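Local structure of sulfite reductase [ferredoxin] (Mycobacterium tuberculosis, 1ZJ8) at residues A[145-150]-A[431-436]. The protein catalyses the ferredoxin-dependent six-electron reduction of sulfite to sulfide, using a siroheme and a [4Fe-4S] cluster. Numbering follows the deposited sequence.
Sequences QYHWIE and IEFCKL. With SRM (siroheme), chain E.
The imidazole of His147 lies flat against the phenyl ring of Phe433 in an offset stack, the two planes inclined by only 10° and the centroids 3.8 Å apart. The overlap continues past the rings, because each residue also lays its CB over the other's face: His147 CB sits 3.7 Å from the centroid of the Phe433 ring, and Phe433 CB covers the imidazole in return. Both CG atoms stand beside their own backbone N, anti to the carbonyl carbon, which brings the rings face to face between strand 144-149 and the cluster-binding loop. Trp148 meets the far rim of the phenyl ring, whose edge points at the face of the indole pyrrole in an offset edge-to-face pair with planes at 79°; Trp148 NE1 comes within 3.3 Å of Phe433 CE1. On the phenyl face opposite His147 rests CG of Glu432.

At the edge of the imidazole, near its plane, lies a siroheme carboxylate. His147 NE2 donates a nearly straight bond, 170° at the hydrogen, to siroheme O2A at 3.1 Å, while Gln145 NE2 reaches O1A of the same carboxylate weakly. Lys435 NZ approaches O4A of a second carboxylate, again weakly. Further out, Arg108 holds Gln145 OE1, and Thr135 OG1 bonds to His147 N. Next to Phe433, Cys434 ligates an iron of the [4Fe-4S] cluster through SG, which also accepts a bond from Leu436 N at 3.6 Å. The aromatic stack therefore joins the ferredoxin-like half domain to the cluster loop beside the siroheme, and the NE2-H bond at the imidazole edge, with Phe433 on one face, fixes the rotation of His147.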
loop_
_atom_site.group_PDB
_atom_site.type_symbol
_atom_site.label_atom_id
_atom_site.label_comp_id
_atom_site.label_asym_id
_atom_site.label_seq_id
_atom_site.Cartn_x
_atom_site.Cartn_y
_atom_site.Cartn_z
ATOM N N GLN A 145 10.038 3.315 -3.197
ATOM C CA GLN A 145 10.046 3.463 -4.630
ATOM C C GLN A 145 11.008 4.544 -5.029
ATOM O O GLN A 145 11.049 5.620 -4.394
ATOM C CB GLN A 145 8.667 3.855 -5.124
ATOM C CG GLN A 145 7.656 2.771 -5.004
ATOM C CD GLN A 145 6.420 3.070 -5.805
ATOM O OE1 GLN A 145 5.661 2.176 -6.114
ATOM N NE2 GLN A 145 6.213 4.335 -6.156
ATOM N N TYR A 146 11.765 4.254 -6.087
ATOM C CA TYR A 146 12.726 5.191 -6.673
ATOM C C TYR A 146 12.106 5.761 -7.936
ATOM O O TYR A 146 11.220 5.133 -8.497
ATOM C CB TYR A 146 13.991 4.442 -7.065
ATOM C CG TYR A 146 14.801 3.808 -5.943
ATOM C CD1 TYR A 146 15.394 4.587 -4.959
ATOM C CD2 TYR A 146 15.028 2.431 -5.909
ATOM C CE1 TYR A 146 16.191 4.011 -3.946
ATOM C CE2 TYR A 146 15.822 1.833 -4.901
ATOM C CZ TYR A 146 16.406 2.635 -3.920
ATOM O OH TYR A 146 17.195 2.095 -2.906
ATOM N N HIS A 147 12.533 6.941 -8.377
ATOM C CA HIS A 147 12.133 7.459 -9.703
ATOM C C HIS A 147 13.352 7.997 -10.463
ATOM O O HIS A 147 14.467 7.994 -9.928
ATOM C CB HIS A 147 11.065 8.537 -9.565
ATOM C CG HIS A 147 9.694 8.005 -9.316
ATOM N ND1 HIS A 147 9.067 8.101 -8.096
ATOM C CD2 HIS A 147 8.815 7.390 -10.140
ATOM C CE1 HIS A 147 7.861 7.568 -8.175
ATOM N NE2 HIS A 147 7.683 7.125 -9.405
ATOM N N TRP A 148 13.153 8.442 -11.705
ATOM C CA TRP A 148 14.272 8.905 -12.529
ATOM C C TRP A 148 15.325 7.803 -12.746
ATOM O O TRP A 148 16.523 8.096 -12.845
ATOM C CB TRP A 148 14.966 10.152 -11.906
ATOM C CG TRP A 148 14.056 11.339 -11.762
ATOM C CD1 TRP A 148 13.480 11.818 -10.610
ATOM C CD2 TRP A 148 13.595 12.180 -12.818
ATOM N NE1 TRP A 148 12.684 12.910 -10.894
ATOM C CE2 TRP A 148 12.744 13.154 -12.241
ATOM C CE3 TRP A 148 13.820 12.208 -14.200
ATOM C CZ2 TRP A 148 12.123 14.143 -13.003
ATOM C CZ3 TRP A 148 13.204 13.183 -14.952
ATOM C CH2 TRP A 148 12.363 14.139 -14.354
ATOM N N ILE A 149 14.896 6.546 -12.820
ATOM C CA ILE A 149 15.854 5.466 -13.006
ATOM C C ILE A 149 15.991 5.125 -14.493
ATOM O O ILE A 149 15.004 5.120 -15.239
ATOM C CB ILE A 149 15.532 4.252 -12.095
ATOM C CG1 ILE A 149 16.423 4.336 -10.853
ATOM C CG2 ILE A 149 15.757 2.908 -12.802
ATOM C CD1 ILE A 149 16.125 3.331 -9.828
ATOM N N GLU A 150 17.237 4.876 -14.906
ATOM C CA GLU A 150 17.559 4.555 -16.292
ATOM C C GLU A 150 18.017 3.088 -16.348
ATOM O O GLU A 150 18.891 2.665 -15.545
ATOM C CB GLU A 150 18.654 5.479 -16.850
ATOM C CG GLU A 150 18.690 6.906 -16.314
ATOM C CD GLU A 150 19.611 7.826 -17.147
ATOM O OE1 GLU A 150 19.362 7.986 -18.367
ATOM O OE2 GLU A 150 20.583 8.406 -16.590
ATOM N N ILE A 431 0.267 13.063 -10.374
ATOM C CA ILE A 431 0.712 13.490 -11.709
ATOM C C ILE A 431 2.206 13.838 -11.823
ATOM O O ILE A 431 2.711 13.957 -12.939
ATOM C CB ILE A 431 -0.151 14.696 -12.187
ATOM C CG1 ILE A 431 -0.078 14.867 -13.706
ATOM C CG2 ILE A 431 0.251 15.988 -11.459
ATOM C CD1 ILE A 431 -1.310 15.609 -14.295
ATOM N N GLU A 432 2.902 14.001 -10.692
ATOM C CA GLU A 432 4.372 14.202 -10.679
ATOM C C GLU A 432 5.170 13.060 -11.363
ATOM O O GLU A 432 6.255 13.285 -11.894
ATOM C CB GLU A 432 4.848 14.370 -9.219
ATOM C CG GLU A 432 6.333 14.700 -8.990
ATOM C CD GLU A 432 6.899 14.098 -7.693
ATOM O OE1 GLU A 432 6.255 13.212 -7.079
ATOM O OE2 GLU A 432 8.016 14.496 -7.305
ATOM N N PHE A 433 4.640 11.840 -11.319
ATOM C CA PHE A 433 5.333 10.671 -11.876
ATOM C C PHE A 433 4.381 9.613 -12.482
ATOM O O PHE A 433 4.808 8.766 -13.257
ATOM C CB PHE A 433 6.165 9.966 -10.780
ATOM C CG PHE A 433 7.440 10.700 -10.344
ATOM C CD1 PHE A 433 8.421 11.064 -11.260
ATOM C CD2 PHE A 433 7.683 10.949 -8.987
ATOM C CE1 PHE A 433 9.612 11.707 -10.838
ATOM C CE2 PHE A 433 8.867 11.585 -8.562
ATOM C CZ PHE A 433 9.829 11.959 -9.487
ATOM N N CYS A 434 3.103 9.652 -12.130
ATOM C CA CYS A 434 2.169 8.603 -12.515
ATOM C C CYS A 434 1.440 8.899 -13.840
ATOM O O CYS A 434 0.940 10.012 -14.040
ATOM C CB CYS A 434 1.132 8.427 -11.409
ATOM S SG CYS A 434 0.126 7.003 -11.710
ATOM N N LYS A 435 1.338 7.896 -14.716
ATOM C CA LYS A 435 0.695 8.083 -16.018
ATOM C C LYS A 435 -0.830 8.053 -15.981
ATOM O O LYS A 435 -1.459 8.377 -16.993
ATOM C CB LYS A 435 1.169 7.039 -17.013
ATOM C CG LYS A 435 2.667 7.090 -17.341
ATOM C CD LYS A 435 3.056 5.937 -18.279
ATOM C CE LYS A 435 2.476 4.562 -17.807
ATOM N NZ LYS A 435 2.678 4.273 -16.339
ATOM N N LEU A 436 -1.429 7.691 -14.845
ATOM C CA LEU A 436 -2.896 7.578 -14.760
ATOM C C LEU A 436 -3.589 8.644 -13.902
ATOM O O LEU A 436 -4.804 8.572 -13.688
ATOM C CB LEU A 436 -3.285 6.188 -14.262
ATOM C CG LEU A 436 -2.560 5.041 -14.962
ATOM C CD1 LEU A 436 -3.019 3.709 -14.357
ATOM C CD2 LEU A 436 -2.779 5.077 -16.479
HETATM FE FE SRM E . -1.087 1.034 -6.714
HETATM C CHA SRM E . -1.259 1.174 -10.123
HETATM C CHB SRM E . 1.046 3.617 -6.731
HETATM C CHC SRM E . -0.892 0.866 -3.470
HETATM C CHD SRM E . -4.447 0.242 -6.573
HETATM N NA SRM E . -0.121 2.038 -8.149
HETATM C C1A SRM E . -0.216 1.880 -9.488
HETATM C C2A SRM E . 0.895 2.530 -10.253
HETATM C CMA SRM E . 1.942 1.511 -10.580
HETATM C CDA SRM E . 0.404 3.308 -11.442
HETATM C CEA SRM E . 0.563 2.741 -12.817
HETATM O O3A SRM E . -0.014 1.684 -13.092
HETATM O O4A SRM E . 1.263 3.311 -13.666
HETATM C C3A SRM E . 1.386 3.503 -9.236
HETATM C CAA SRM E . 2.867 3.677 -9.209
HETATM C CBA SRM E . 3.101 4.812 -10.171
HETATM C CCA SRM E . 4.288 5.622 -9.762
HETATM O O1A SRM E . 4.463 5.866 -8.548
HETATM O O2A SRM E . 5.081 6.011 -10.653
HETATM C C4A SRM E . 0.762 3.027 -7.969
HETATM N NB SRM E . 0.017 1.968 -5.382
HETATM C C1B SRM E . 0.885 2.973 -5.506
HETATM C C2B SRM E . 1.652 3.313 -4.259
HETATM C CMB SRM E . 3.097 3.654 -4.491
HETATM C CDB SRM E . 0.987 4.497 -3.639
HETATM C CEB SRM E . 1.563 5.050 -2.385
HETATM O O3B SRM E . 2.106 6.175 -2.335
HETATM O O4B SRM E . 1.490 4.338 -1.383
HETATM C C3B SRM E . 1.392 2.053 -3.462
HETATM C CAB SRM E . 2.419 0.996 -3.773
HETATM C CBB SRM E . 2.576 0.018 -2.649
HETATM C CCB SRM E . 3.427 -1.140 -3.082
HETATM O O1B SRM E . 4.602 -1.224 -2.733
HETATM O O2B SRM E . 2.964 -2.047 -3.768
HETATM C C4B SRM E . 0.117 1.586 -4.112
HETATM N NC SRM E . -2.405 0.761 -5.328
HETATM C C1C SRM E . -2.117 0.537 -4.029
HETATM C C2C SRM E . -3.239 0.323 -3.239
HETATM C CDC SRM E . -3.367 0.302 -1.753
HETATM C CEC SRM E . -3.129 -0.935 -0.977
HETATM O O3C SRM E . -2.638 -1.941 -1.537
HETATM O O4C SRM E . -3.460 -0.891 0.216
HETATM C C3C SRM E . -4.239 0.203 -4.157
HETATM C CAC SRM E . -5.630 -0.059 -3.679
HETATM C CBC SRM E . -5.994 -1.404 -3.087
HETATM C CCC SRM E . -6.224 -2.391 -4.218
HETATM O O1C SRM E . -5.256 -2.809 -4.909
HETATM O O2C SRM E . -7.414 -2.737 -4.434
HETATM C C4C SRM E . -3.709 0.402 -5.406
HETATM N ND SRM E . -2.457 0.434 -8.077
HETATM C C1D SRM E . -3.769 0.358 -7.800
HETATM C C2D SRM E . -4.494 0.425 -9.005
HETATM C CAD SRM E . -5.852 -0.231 -9.181
HETATM C CBD SRM E . -5.910 -1.630 -9.711
HETATM C CCD SRM E . -7.182 -2.421 -9.806
HETATM O O1D SRM E . -7.268 -3.441 -9.086
HETATM O O2D SRM E . -8.119 -2.068 -10.572
HETATM C C3D SRM E . -3.560 0.544 -10.019
HETATM C CDD SRM E . -3.804 0.207 -11.465
HETATM C CED SRM E . -3.845 -1.213 -11.985
HETATM O O3D SRM E . -3.447 -2.158 -11.301
HETATM O O4D SRM E . -4.281 -1.469 -13.116
HETATM C C4D SRM E . -2.305 0.546 -9.432
#